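Local coordinates for aerobactin synthase IucA (Klebsiella pneumoniae subsp. pneumoniae, PDB 5JM8), which catalyses, as an ATP-dependent NIS synthetase, a step in the assembly of the siderophore aerobactin, probably the coupling of citrate to a hydroxamate-bearing lysine, at residues 313-318 with 420-425; 322-327 with 446-451; 430-435 with 442-447. All blocks are in the same frame, centred on the assembly; numbering follows the deposited sequence.

Interaction 1: 313-318 with 420-425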
loop_
_atom_site.group_PDB
_atom_site.type_symbol
_atom_site.label_atom_id
_atom_site.label_comp_id
_atom_site.label_asym_id
_atom_site.label_seq_id
_atom_site.Cartn_x
_atom_site.Cartn_y
_atom_site.Cartn_z
ATOM N N GLN A 313 -1.561 -20.508 28.518
ATOM C CA GLN A 313 -0.241 -20.235 27.977
ATOM C C GLN A 313 0.376 -21.506 27.403
ATOM O O GLN A 313 1.000 -21.488 26.340
ATOM C CB GLN A 313 0.652 -19.655 29.075
ATOM C CG GLN A 313 1.636 -18.621 28.598
ATOM C CD GLN A 313 2.524 -18.102 29.714
ATOM O OE1 GLN A 313 2.607 -18.700 30.786
ATOM N NE2 GLN A 313 3.200 -16.989 29.460
ATOM N N THR A 314 0.188 -22.610 28.120
ATOM C CA THR A 314 0.680 -23.911 27.692
ATOM C C THR A 314 -0.058 -24.367 26.442
ATOM O O THR A 314 0.547 -24.884 25.500
ATOM C CB THR A 314 0.505 -24.969 28.801
ATOM O OG1 THR A 314 1.181 -24.541 29.989
ATOM C CG2 THR A 314 1.064 -26.318 28.364
ATOM N N LEU A 315 -1.373 -24.166 26.441
ATOM C CA LEU A 315 -2.208 -24.547 25.309
ATOM C C LEU A 315 -1.823 -23.745 24.072
ATOM O O LEU A 315 -1.712 -24.294 22.978
ATOM C CB LEU A 315 -3.690 -24.339 25.638
ATOM C CG LEU A 315 -4.691 -24.518 24.493
ATOM C CD1 LEU A 315 -4.729 -25.961 24.008
ATOM C CD2 LEU A 315 -6.076 -24.063 24.920
ATOM N N GLN A 316 -1.618 -22.444 24.256
ATOM C CA GLN A 316 -1.273 -21.556 23.150
ATOM C C GLN A 316 0.082 -21.921 22.558
ATOM O O GLN A 316 0.300 -21.789 21.354
ATOM C CB GLN A 316 -1.262 -20.096 23.615
ATOM C CG GLN A 316 -0.951 -19.085 22.513
ATOM C CD GLN A 316 -1.988 -19.080 21.403
ATOM O OE1 GLN A 316 -3.005 -18.395 21.493
ATOM N NE2 GLN A 316 -1.728 -19.839 20.345
ATOM N N ALA A 317 0.993 -22.374 23.411
ATOM C CA ALA A 317 2.336 -22.741 22.980
ATOM C C ALA A 317 2.304 -23.993 22.115
ATOM O O ALA A 317 3.068 -24.122 21.157
ATOM C CB ALA A 317 3.233 -22.958 24.183
ATOM N N ARG A 318 1.411 -24.912 22.464
ATOM C CA ARG A 318 1.286 -26.186 21.766
ATOM C C ARG A 318 0.661 -25.999 20.389
ATOM O O ARG A 318 0.935 -26.762 19.460
ATOM C CB ARG A 318 0.452 -27.154 22.603
ATOM C CG ARG A 318 0.271 -28.531 21.999
ATOM C CD ARG A 318 -0.554 -29.404 22.928
ATOM N NE ARG A 318 -0.849 -30.720 22.365
ATOM C CZ ARG A 318 -1.539 -31.662 23.000
ATOM N NH1 ARG A 318 -2.007 -31.437 24.223
ATOM N NH2 ARG A 318 -1.764 -32.831 22.416
ATOM N N TYR A 420 -7.689 -30.031 28.203
ATOM C CA TYR A 420 -7.844 -28.903 29.126
ATOM C C TYR A 420 -9.289 -28.670 29.579
ATOM O O TYR A 420 -9.530 -27.929 30.532
ATOM C CB TYR A 420 -7.309 -27.619 28.482
ATOM C CG TYR A 420 -5.846 -27.679 28.103
ATOM C CD1 TYR A 420 -5.439 -28.298 26.927
ATOM C CD2 TYR A 420 -4.875 -27.107 28.911
ATOM C CE1 TYR A 420 -4.106 -28.352 26.572
ATOM C CE2 TYR A 420 -3.538 -27.155 28.562
ATOM C CZ TYR A 420 -3.159 -27.782 27.395
ATOM O OH TYR A 420 -1.830 -27.833 27.042
ATOM N N GLY A 421 -10.249 -29.277 28.888
ATOM C CA GLY A 421 -11.648 -29.161 29.270
ATOM C C GLY A 421 -12.338 -27.913 28.749
ATOM O O GLY A 421 -13.422 -27.558 29.215
ATOM N N LEU A 422 -11.714 -27.252 27.778
ATOM C CA LEU A 422 -12.270 -26.037 27.187
ATOM C C LEU A 422 -13.131 -26.355 25.969
ATOM O O LEU A 422 -12.656 -26.925 24.988
ATOM C CB LEU A 422 -11.146 -25.073 26.794
ATOM C CG LEU A 422 -11.536 -23.855 25.948
ATOM C CD1 LEU A 422 -12.540 -22.984 26.684
ATOM C CD2 LEU A 422 -10.299 -23.061 25.578
ATOM N N VAL A 423 -14.399 -25.966 26.037
ATOM C CA VAL A 423 -15.334 -26.194 24.945
ATOM C C VAL A 423 -15.532 -24.918 24.136
ATOM O O VAL A 423 -16.077 -23.936 24.638
ATOM C CB VAL A 423 -16.700 -26.684 25.470
ATOM C CG1 VAL A 423 -17.652 -26.975 24.318
ATOM C CG2 VAL A 423 -16.519 -27.920 26.336
ATOM N N LEU A 424 -15.072 -24.935 22.887
ATOM C CA LEU A 424 -15.358 -23.857 21.945
ATOM C C LEU A 424 -16.278 -24.383 20.852
ATOM O O LEU A 424 -15.851 -25.137 19.976
ATOM C CB LEU A 424 -14.071 -23.292 21.338
ATOM C CG LEU A 424 -13.086 -22.636 22.308
ATOM C CD1 LEU A 424 -11.859 -22.146 21.562
ATOM C CD2 LEU A 424 -13.738 -21.491 23.066
ATOM N N LEU A 425 -17.547 -23.994 20.920
ATOM C CA LEU A 425 -18.541 -24.445 19.954
ATOM C C LEU A 425 -18.366 -23.699 18.641
ATOM O O LEU A 425 -18.949 -22.636 18.431
ATOM C CB LEU A 425 -19.954 -24.239 20.499
ATOM C CG LEU A 425 -20.249 -24.979 21.805
ATOM C CD1 LEU A 425 -21.591 -24.551 22.372
ATOM C CD2 LEU A 425 -20.208 -26.488 21.596
#
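The ring of Tyr420 is the flat surface on which this contact rests, and one of its faces is occupied by Leu315. The CB of Leu315 stands 4.1 Å from the ring centroid and only 17° off its normal, a CH-pi contact displaced toward the rim. Because Leu315 has CG anti to its backbone N (chi1 172°), its CD1 reaches onward along the same ring and meets Tyr420 CE1 at 3.6 Å. The phenol end reaches the residue before Leu315 on the helix: Thr314 crosses it at about a right angle, its CG2 lying 3.5 Å from Tyr420 OH, while Thr314 OG1 turns back to the carbonyl of Asp310. Arg318, fully extended, brings its guanidinium obliquely to the CE1 side of the ring; the approach is loose, with NH1 4.4 Å from Tyr420 CE1, and the charge itself is held by a salt bridge to Asp419. Beyond the ring, Leu315 CD2 and Leu422 CD2 come to 4.4 Å, carrying the apolar contact to the first residue of strand 422-424. The contact is thus one of van der Waals and CH-pi packing. From the same turns of helix 310-318, Gln313, Gln316 and Ala317 pack on a second subunit. On the tyrosine's own segment the chain turns at Gly421, whose positive phi (84°) ends the helical course and lets Leu422 enter the strand, which pairs with strand 451-453. Helix 394-420, the glycine turn and the short strand are consistent with a kinase-like C-lobe, where a helix leads directly into the strand before the catalytic loop.

Interaction 2: 322-327 with 446-451. With ATP (adenosine-5'-triphosphate), chain I.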
loop_
_atom_site.group_PDB
_atom_site.type_symbol
_atom_site.label_atom_id
_atom_site.label_comp_id
_atom_site.label_asym_id
_atom_site.label_seq_id
_atom_site.Cartn_x
_atom_site.Cartn_y
_atom_site.Cartn_z
ATOM N N PHE A 322 -3.077 -21.269 16.426
ATOM C CA PHE A 322 -4.448 -21.160 16.914
ATOM C C PHE A 322 -4.611 -19.931 17.804
ATOM O O PHE A 322 -3.871 -19.759 18.771
ATOM C CB PHE A 322 -4.842 -22.423 17.682
ATOM C CG PHE A 322 -6.109 -22.279 18.478
ATOM C CD1 PHE A 322 -7.301 -21.953 17.855
ATOM C CD2 PHE A 322 -6.109 -22.474 19.850
ATOM C CE1 PHE A 322 -8.469 -21.820 18.583
ATOM C CE2 PHE A 322 -7.275 -22.342 20.583
ATOM C CZ PHE A 322 -8.456 -22.016 19.948
ATOM N N ARG A 323 -5.576 -19.077 17.464
ATOM C CA ARG A 323 -5.908 -17.919 18.292
ATOM C C ARG A 323 -7.385 -17.910 18.660
ATOM O O ARG A 323 -8.221 -18.437 17.930
ATOM C CB ARG A 323 -5.569 -16.605 17.576
ATOM C CG ARG A 323 -4.107 -16.419 17.199
ATOM C CD ARG A 323 -3.168 -16.463 18.398
ATOM N NE ARG A 323 -3.393 -15.382 19.359
ATOM C CZ ARG A 323 -2.883 -14.157 19.251
ATOM N NH1 ARG A 323 -2.131 -13.831 18.211
ATOM N NH2 ARG A 323 -3.134 -13.248 20.182
ATOM N N VAL A 324 -7.686 -17.312 19.807
ATOM C CA VAL A 324 -9.050 -16.943 20.155
ATOM C C VAL A 324 -9.114 -15.419 20.221
ATOM O O VAL A 324 -8.261 -14.787 20.845
ATOM C CB VAL A 324 -9.492 -17.562 21.504
ATOM C CG1 VAL A 324 -10.869 -17.057 21.908
ATOM C CG2 VAL A 324 -9.497 -19.077 21.415
ATOM N N MET A 325 -10.106 -14.832 19.555
ATOM C CA MET A 325 -10.348 -13.395 19.656
ATOM C C MET A 325 -11.048 -13.086 20.975
ATOM O O MET A 325 -12.261 -13.253 21.100
ATOM C CB MET A 325 -11.190 -12.893 18.482
ATOM C CG MET A 325 -10.411 -12.708 17.193
ATOM S SD MET A 325 -11.479 -12.281 15.806
ATOM C CE MET A 325 -10.270 -11.799 14.574
ATOM N N GLN A 326 -10.269 -12.640 21.955
ATOM C CA GLN A 326 -10.774 -12.428 23.305
ATOM C C GLN A 326 -11.687 -11.218 23.393
ATOM O O GLN A 326 -11.347 -10.129 22.927
ATOM C CB GLN A 326 -9.614 -12.258 24.288
ATOM C CG GLN A 326 -8.708 -13.471 24.410
ATOM C CD GLN A 326 -9.423 -14.684 24.973
ATOM O OE1 GLN A 326 -10.488 -14.568 25.579
ATOM N NE2 GLN A 326 -8.838 -15.858 24.771
ATOM N N GLU A 327 -12.850 -11.426 24.000
ATOM C CA GLU A 327 -13.776 -10.346 24.297
ATOM C C GLU A 327 -13.540 -9.878 25.731
ATOM O O GLU A 327 -14.331 -10.167 26.630
ATOM C CB GLU A 327 -15.218 -10.810 24.092
ATOM C CG GLU A 327 -15.490 -11.323 22.685
ATOM C CD GLU A 327 -16.825 -12.030 22.560
ATOM O OE1 GLU A 327 -17.677 -11.865 23.460
ATOM O OE2 GLU A 327 -17.016 -12.764 21.565
ATOM N N ARG A 446 -13.827 -17.174 16.956
ATOM C CA ARG A 446 -14.587 -15.977 17.281
ATOM C C ARG A 446 -15.885 -16.355 17.993
ATOM O O ARG A 446 -16.377 -17.468 17.822
ATOM C CB ARG A 446 -14.877 -15.189 16.005
ATOM C CG ARG A 446 -15.973 -14.159 16.132
ATOM C CD ARG A 446 -16.157 -13.423 14.833
ATOM N NE ARG A 446 -16.694 -14.281 13.780
ATOM C CZ ARG A 446 -16.616 -13.997 12.485
ATOM N NH1 ARG A 446 -16.012 -12.885 12.086
ATOM N NH2 ARG A 446 -17.130 -14.821 11.586
ATOM N N ASP A 447 -16.415 -15.421 18.783
ATOM C CA ASP A 447 -17.664 -15.590 19.532
ATOM C C ASP A 447 -17.430 -16.395 20.809
ATOM O O ASP A 447 -17.555 -17.619 20.824
ATOM C CB ASP A 447 -18.746 -16.260 18.678
ATOM C CG ASP A 447 -20.140 -16.112 19.273
ATOM O OD1 ASP A 447 -20.255 -15.641 20.425
ATOM O OD2 ASP A 447 -21.119 -16.475 18.589
ATOM N N CYS A 448 -17.110 -15.684 21.882
ATOM C CA CYS A 448 -16.822 -16.303 23.168
ATOM C C CYS A 448 -18.100 -16.652 23.924
ATOM O O CYS A 448 -18.057 -17.281 24.982
ATOM C CB CYS A 448 -15.947 -15.372 24.003
ATOM S SG CYS A 448 -14.461 -14.837 23.129
ATOM N N GLN A 449 -19.237 -16.238 23.377
ATOM C CA GLN A 449 -20.534 -16.607 23.933
ATOM C C GLN A 449 -20.743 -18.117 23.831
ATOM O O GLN A 449 -21.570 -18.690 24.541
ATOM C CB GLN A 449 -21.656 -15.862 23.205
ATOM C CG GLN A 449 -23.041 -16.050 23.805
ATOM C CD GLN A 449 -24.096 -15.221 23.097
ATOM O OE1 GLN A 449 -23.784 -14.398 22.236
ATOM N NE2 GLN A 449 -25.355 -15.436 23.457
ATOM N N GLY A 450 -19.980 -18.752 22.942
ATOM C CA GLY A 450 -20.054 -20.187 22.733
ATOM C C GLY A 450 -18.935 -20.935 23.436
ATOM O O GLY A 450 -18.567 -22.041 23.031
ATOM N N SER A 451 -18.387 -20.325 24.483
ATOM C CA SER A 451 -17.369 -20.972 25.301
ATOM C C SER A 451 -18.019 -21.675 26.485
ATOM O O SER A 451 -18.929 -21.134 27.116
ATOM C CB SER A 451 -16.336 -19.958 25.795
ATOM O OG SER A 451 -16.932 -18.987 26.635
HETATM P PG ATP I . -20.504 -13.080 16.479
HETATM O O1G ATP I . -20.305 -11.674 15.974
HETATM O O2G ATP I . -19.674 -14.108 15.748
HETATM O O3G ATP I . -20.427 -13.209 17.981
HETATM P PB ATP I . -23.165 -14.157 16.944
HETATM O O1B ATP I . -24.492 -13.559 16.547
HETATM O O2B ATP I . -22.762 -14.174 18.402
HETATM O O3B ATP I . -22.017 -13.459 16.039
HETATM P PA ATP I . -24.224 -16.788 16.546
HETATM O O1A ATP I . -25.015 -16.473 17.790
HETATM O O2A ATP I . -23.542 -18.128 16.411
HETATM O O3A ATP I . -23.090 -15.660 16.361
HETATM O "O5'" ATP I . -25.137 -16.586 15.239
HETATM C "C5'" ATP I . -24.538 -16.817 13.969
HETATM C "C4'" ATP I . -25.145 -15.936 12.887
HETATM O "O4'" ATP I . -24.532 -16.276 11.642
HETATM C "C3'" ATP I . -26.645 -16.127 12.724
HETATM O "O3'" ATP I . -27.296 -14.849 12.730
HETATM C "C2'" ATP I . -26.828 -16.831 11.393
HETATM O "O2'" ATP I . -27.910 -16.282 10.644
HETATM C "C1'" ATP I . -25.514 -16.614 10.660
HETATM N N9 ATP I . -25.081 -17.829 9.934
HETATM C C8 ATP I . -24.878 -17.880 8.608
HETATM N N7 ATP I . -24.487 -19.123 8.229
HETATM C C5 ATP I . -24.436 -19.884 9.336
HETATM C C6 ATP I . -24.094 -21.289 9.638
HETATM N N6 ATP I . -23.725 -22.117 8.632
HETATM N N1 ATP I . -24.168 -21.693 10.926
HETATM C C2 ATP I . -24.537 -20.858 11.918
HETATM N N3 ATP I . -24.859 -19.569 11.707
HETATM C C4 ATP I . -24.831 -19.030 10.462
#
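An Asx turn organises the 446-451 loop: Asp447 OD1 accepts from Gln449 N at 3.2 Å, met from above the carboxylate plane. The loop follows strand 440-445 at the place where kinase-like folds carry their metal-binding aspartate, and Asp447 is indeed part of the magnesium site here. The tight half of the contact lies behind this aspartate. Glu327, its chain extended beyond CG, drives a carboxylate against the start of the turn, and Cys448 N donates to Glu327 OE2 at 2.9 Å in a nearly straight bond (177°), again from above the carboxylate plane. With chi1 at -53°, SG of Cys448 lies beside its own backbone N and so tucks between Met325 O, 3.4 Å away, and the glutamate's CG and CD. OE2 also forms a salt bridge with Arg349, which in turn binds ATP, so the glutamate acts as a second-shell group. Its nearness to Asp447, with 4.5 Å between Glu327 OE2 and Asp447 OD1, would raise the cost of two negative charges; Arg349 on one and Lys278 on the other probably offset it.

Elsewhere the packing slackens. Val324 only grazes the thiol, and Met325 SD stays 4.5 Å from Arg446 CB. Arg446 bends at chi3 and leads its guanidinium away, to Glu142 and to the carbonyl of Gln429. On the nucleotide side the partly exposed Gln449 extends alongside the triphosphate without close contact, OE1 remaining 4.0 Å from ATP O2B. Farther on in the loop, Cys448 O takes two donors from one residue, Ser451 N and Ser451 OG, the hydroxyl lying in the carbonyl plane at 2.6 Å.

Interaction 3: 430-435 with 442-447. With MG (magnesium ion), chain J; ATP (adenosine-5'-triphosphate), chain I.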
loop_
_atom_site.group_PDB
_atom_site.type_symbol
_atom_site.label_atom_id
_atom_site.label_comp_id
_atom_site.label_asym_id
_atom_site.label_seq_id
_atom_site.Cartn_x
_atom_site.Cartn_y
_atom_site.Cartn_z
ATOM N N ASN A 430 -18.074 -19.165 13.275
ATOM C CA ASN A 430 -17.124 -18.855 14.343
ATOM C C ASN A 430 -15.707 -19.267 13.973
ATOM O O ASN A 430 -14.760 -18.967 14.696
ATOM C CB ASN A 430 -17.530 -19.548 15.642
ATOM C CG ASN A 430 -18.803 -18.986 16.227
ATOM O OD1 ASN A 430 -19.267 -17.918 15.827
ATOM N ND2 ASN A 430 -19.373 -19.696 17.191
ATOM N N ILE A 431 -15.574 -19.958 12.846
ATOM C CA ILE A 431 -14.278 -20.419 12.369
ATOM C C ILE A 431 -13.696 -19.485 11.315
ATOM O O ILE A 431 -14.224 -19.385 10.205
ATOM C CB ILE A 431 -14.382 -21.835 11.774
ATOM C CG1 ILE A 431 -14.664 -22.847 12.882
ATOM C CG2 ILE A 431 -13.091 -22.213 11.055
ATOM C CD1 ILE A 431 -15.153 -24.194 12.381
ATOM N N LEU A 432 -12.602 -18.814 11.669
ATOM C CA LEU A 432 -11.830 -18.040 10.705
ATOM C C LEU A 432 -10.624 -18.868 10.277
ATOM O O LEU A 432 -9.775 -19.226 11.096
ATOM C CB LEU A 432 -11.392 -16.701 11.296
ATOM C CG LEU A 432 -12.514 -15.836 11.877
ATOM C CD1 LEU A 432 -11.951 -14.601 12.567
ATOM C CD2 LEU A 432 -13.502 -15.435 10.791
ATOM N N VAL A 433 -10.568 -19.186 8.989
ATOM C CA VAL A 433 -9.489 -20.002 8.447
ATOM C C VAL A 433 -8.365 -19.106 7.956
ATOM O O VAL A 433 -8.483 -18.455 6.920
ATOM C CB VAL A 433 -9.981 -20.905 7.296
ATOM C CG1 VAL A 433 -8.836 -21.729 6.724
ATOM C CG2 VAL A 433 -11.088 -21.820 7.787
ATOM N N GLN A 434 -7.277 -19.072 8.718
ATOM C CA GLN A 434 -6.108 -18.297 8.342
ATOM C C GLN A 434 -5.370 -19.012 7.225
ATOM O O GLN A 434 -4.744 -20.047 7.454
ATOM C CB GLN A 434 -5.188 -18.094 9.544
ATOM C CG GLN A 434 -4.014 -17.159 9.281
ATOM C CD GLN A 434 -2.997 -17.163 10.408
ATOM O OE1 GLN A 434 -2.914 -18.116 11.185
ATOM N NE2 GLN A 434 -2.219 -16.093 10.501
ATOM N N MET A 435 -5.451 -18.462 6.019
ATOM C CA MET A 435 -4.800 -19.060 4.862
ATOM C C MET A 435 -3.585 -18.262 4.410
ATOM O O MET A 435 -3.471 -17.069 4.680
ATOM C CB MET A 435 -5.778 -19.183 3.695
ATOM C CG MET A 435 -6.808 -20.280 3.848
ATOM S SD MET A 435 -7.939 -20.298 2.451
ATOM C CE MET A 435 -9.036 -18.961 2.904
ATOM N N GLY A 442 -3.531 -21.769 9.789
ATOM C CA GLY A 442 -3.883 -21.420 11.151
ATOM C C GLY A 442 -5.371 -21.228 11.363
ATOM O O GLY A 442 -6.152 -21.253 10.411
ATOM N N LEU A 443 -5.754 -21.034 12.624
ATOM C CA LEU A 443 -7.152 -20.860 13.005
ATOM C C LEU A 443 -7.321 -19.662 13.930
ATOM O O LEU A 443 -6.494 -19.422 14.811
ATOM C CB LEU A 443 -7.684 -22.124 13.692
ATOM C CG LEU A 443 -9.037 -22.008 14.409
ATOM C CD1 LEU A 443 -10.163 -21.783 13.410
ATOM C CD2 LEU A 443 -9.321 -23.233 15.268
ATOM N N ILE A 444 -8.400 -18.915 13.722
ATOM C CA ILE A 444 -8.814 -17.889 14.668
ATOM C C ILE A 444 -10.289 -18.094 15.019
ATOM O O ILE A 444 -11.164 -17.994 14.157
ATOM C CB ILE A 444 -8.589 -16.467 14.115
ATOM C CG1 ILE A 444 -7.120 -16.276 13.722
ATOM C CG2 ILE A 444 -9.000 -15.429 15.155
ATOM C CD1 ILE A 444 -6.823 -14.947 13.055
ATOM N N TYR A 445 -10.550 -18.396 16.289
ATOM C CA TYR A 445 -11.909 -18.615 16.766
ATOM C C TYR A 445 -12.536 -17.314 17.239
ATOM O O TYR A 445 -11.874 -16.479 17.855
ATOM C CB TYR A 445 -11.933 -19.642 17.901
ATOM C CG TYR A 445 -13.310 -19.825 18.499
ATOM C CD1 TYR A 445 -14.206 -20.738 17.959
ATOM C CD2 TYR A 445 -13.719 -19.075 19.595
ATOM C CE1 TYR A 445 -15.467 -20.903 18.498
ATOM C CE2 TYR A 445 -14.977 -19.234 20.139
ATOM C CZ TYR A 445 -15.847 -20.146 19.586
ATOM O OH TYR A 445 -17.099 -20.303 20.129
ATOM N N ARG A 446 -13.827 -17.174 16.956
ATOM C CA ARG A 446 -14.587 -15.977 17.281
ATOM C C ARG A 446 -15.885 -16.355 17.993
ATOM O O ARG A 446 -16.377 -17.468 17.822
ATOM C CB ARG A 446 -14.877 -15.189 16.005
ATOM C CG ARG A 446 -15.973 -14.159 16.132
ATOM C CD ARG A 446 -16.157 -13.423 14.833
ATOM N NE ARG A 446 -16.694 -14.281 13.780
ATOM C CZ ARG A 446 -16.616 -13.997 12.485
ATOM N NH1 ARG A 446 -16.012 -12.885 12.086
ATOM N NH2 ARG A 446 -17.130 -14.821 11.586
ATOM N N ASP A 447 -16.415 -15.421 18.783
ATOM C CA ASP A 447 -17.664 -15.590 19.532
ATOM C C ASP A 447 -17.430 -16.395 20.809
ATOM O O ASP A 447 -17.555 -17.619 20.824
ATOM C CB ASP A 447 -18.746 -16.260 18.678
ATOM C CG ASP A 447 -20.140 -16.112 19.273
ATOM O OD1 ASP A 447 -20.255 -15.641 20.425
ATOM O OD2 ASP A 447 -21.119 -16.475 18.589
HETATM MG MG MG J . -20.824 -16.703 16.002
HETATM P PG ATP I . -20.504 -13.080 16.479
HETATM O O1G ATP I . -20.305 -11.674 15.974
HETATM O O2G ATP I . -19.674 -14.108 15.748
HETATM O O3G ATP I . -20.427 -13.209 17.981
HETATM P PB ATP I . -23.165 -14.157 16.944
HETATM O O1B ATP I . -24.492 -13.559 16.547
HETATM O O2B ATP I . -22.762 -14.174 18.402
HETATM O O3B ATP I . -22.017 -13.459 16.039
HETATM P PA ATP I . -24.224 -16.788 16.546
HETATM O O1A ATP I . -25.015 -16.473 17.790
HETATM O O2A ATP I . -23.542 -18.128 16.411
HETATM O O3A ATP I . -23.090 -15.660 16.361
HETATM O "O5'" ATP I . -25.137 -16.586 15.239
HETATM C "C5'" ATP I . -24.538 -16.817 13.969
HETATM C "C4'" ATP I . -25.145 -15.936 12.887
HETATM O "O4'" ATP I . -24.532 -16.276 11.642
HETATM C "C3'" ATP I . -26.645 -16.127 12.724
HETATM O "O3'" ATP I . -27.296 -14.849 12.730
HETATM C "C2'" ATP I . -26.828 -16.831 11.393
HETATM O "O2'" ATP I . -27.910 -16.282 10.644
HETATM C "C1'" ATP I . -25.514 -16.614 10.660
HETATM N N9 ATP I . -25.081 -17.829 9.934
HETATM C C8 ATP I . -24.878 -17.880 8.608
HETATM N N7 ATP I . -24.487 -19.123 8.229
HETATM C C5 ATP I . -24.436 -19.884 9.336
HETATM C C6 ATP I . -24.094 -21.289 9.638
HETATM N N6 ATP I . -23.725 -22.117 8.632
HETATM N N1 ATP I . -24.168 -21.693 10.926
HETATM C C2 ATP I . -24.537 -20.858 11.918
HETATM N N3 ATP I . -24.859 -19.569 11.707
HETATM C C4 ATP I . -24.831 -19.030 10.462
#
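A magnesium ion sits at the open end of this beta hairpin, bound by Asn430 OD1 at 2.0 Å and, unusually, by the bridging oxygen O3A of ATP. Gln429 adds its side-chain oxygen, and Asp447 OD2 comes within 2.6 Å of the ion. The asparagine amide is fixed in rotation because ND2 is tied back to the carbonyl of Leu425; its plane stands 75° from the Tyr445 ring beside it and 81° from the Asp447 carboxylate. Behind the site, strands 431-435 and 442-445 run antiparallel. Leu432 and Ile444 form a hydrogen-bonded pair, with both N-to-O distances 3.0 Å, and Arg446 N donates to Asn430 O at the same length, fastening the metal ligand's backbone. Pairing weakens at Gly442, where Gln434 OE1 rests 3.4 Å from the glycine CA, in the space a CB would take. On the face shared by Leu432 and Ile444, the two CB atoms meet at 4.0 Å, and CD2 of Leu432 lies over one face of the Arg446 guanidinium, 3.5 Å above its plane. The other face of the sheet has Ile431 and Leu443 packed beneath helix 394-420. The loop residues flanking two neighbouring strands thus deliver neutral amide and anionic ligands to one cation, an arrangement resembling the metal-binding Asn and Asp of protein kinases and likely to orient and partly neutralise the triphosphate.

The three contacts form a path from the subunit interface inward to the nucleotide. Interactions 1 and 2 have centres about 11 Å apart and are joined by probable hydrogen bonds from Gln316 NE2 to Phe322 O (2.7 Å) and from Leu425 N to Gly450 O (3.1 Å). Interactions 2 and 3, centres about 9 Å apart, share Arg446 and Asp447 and one sheet: strand 322-324 runs parallel to strand 440-445, with Arg323 N 2.8 Å from Leu443 O. The centre of interaction 1 lies about 14 Å from that of interaction 3, and interaction 1 does not touch ATP, but Leu425, just past its strand, connects it to the magnesium site that the other two adjoin, with Leu425 O 3.2 Å from Asn430 ND2.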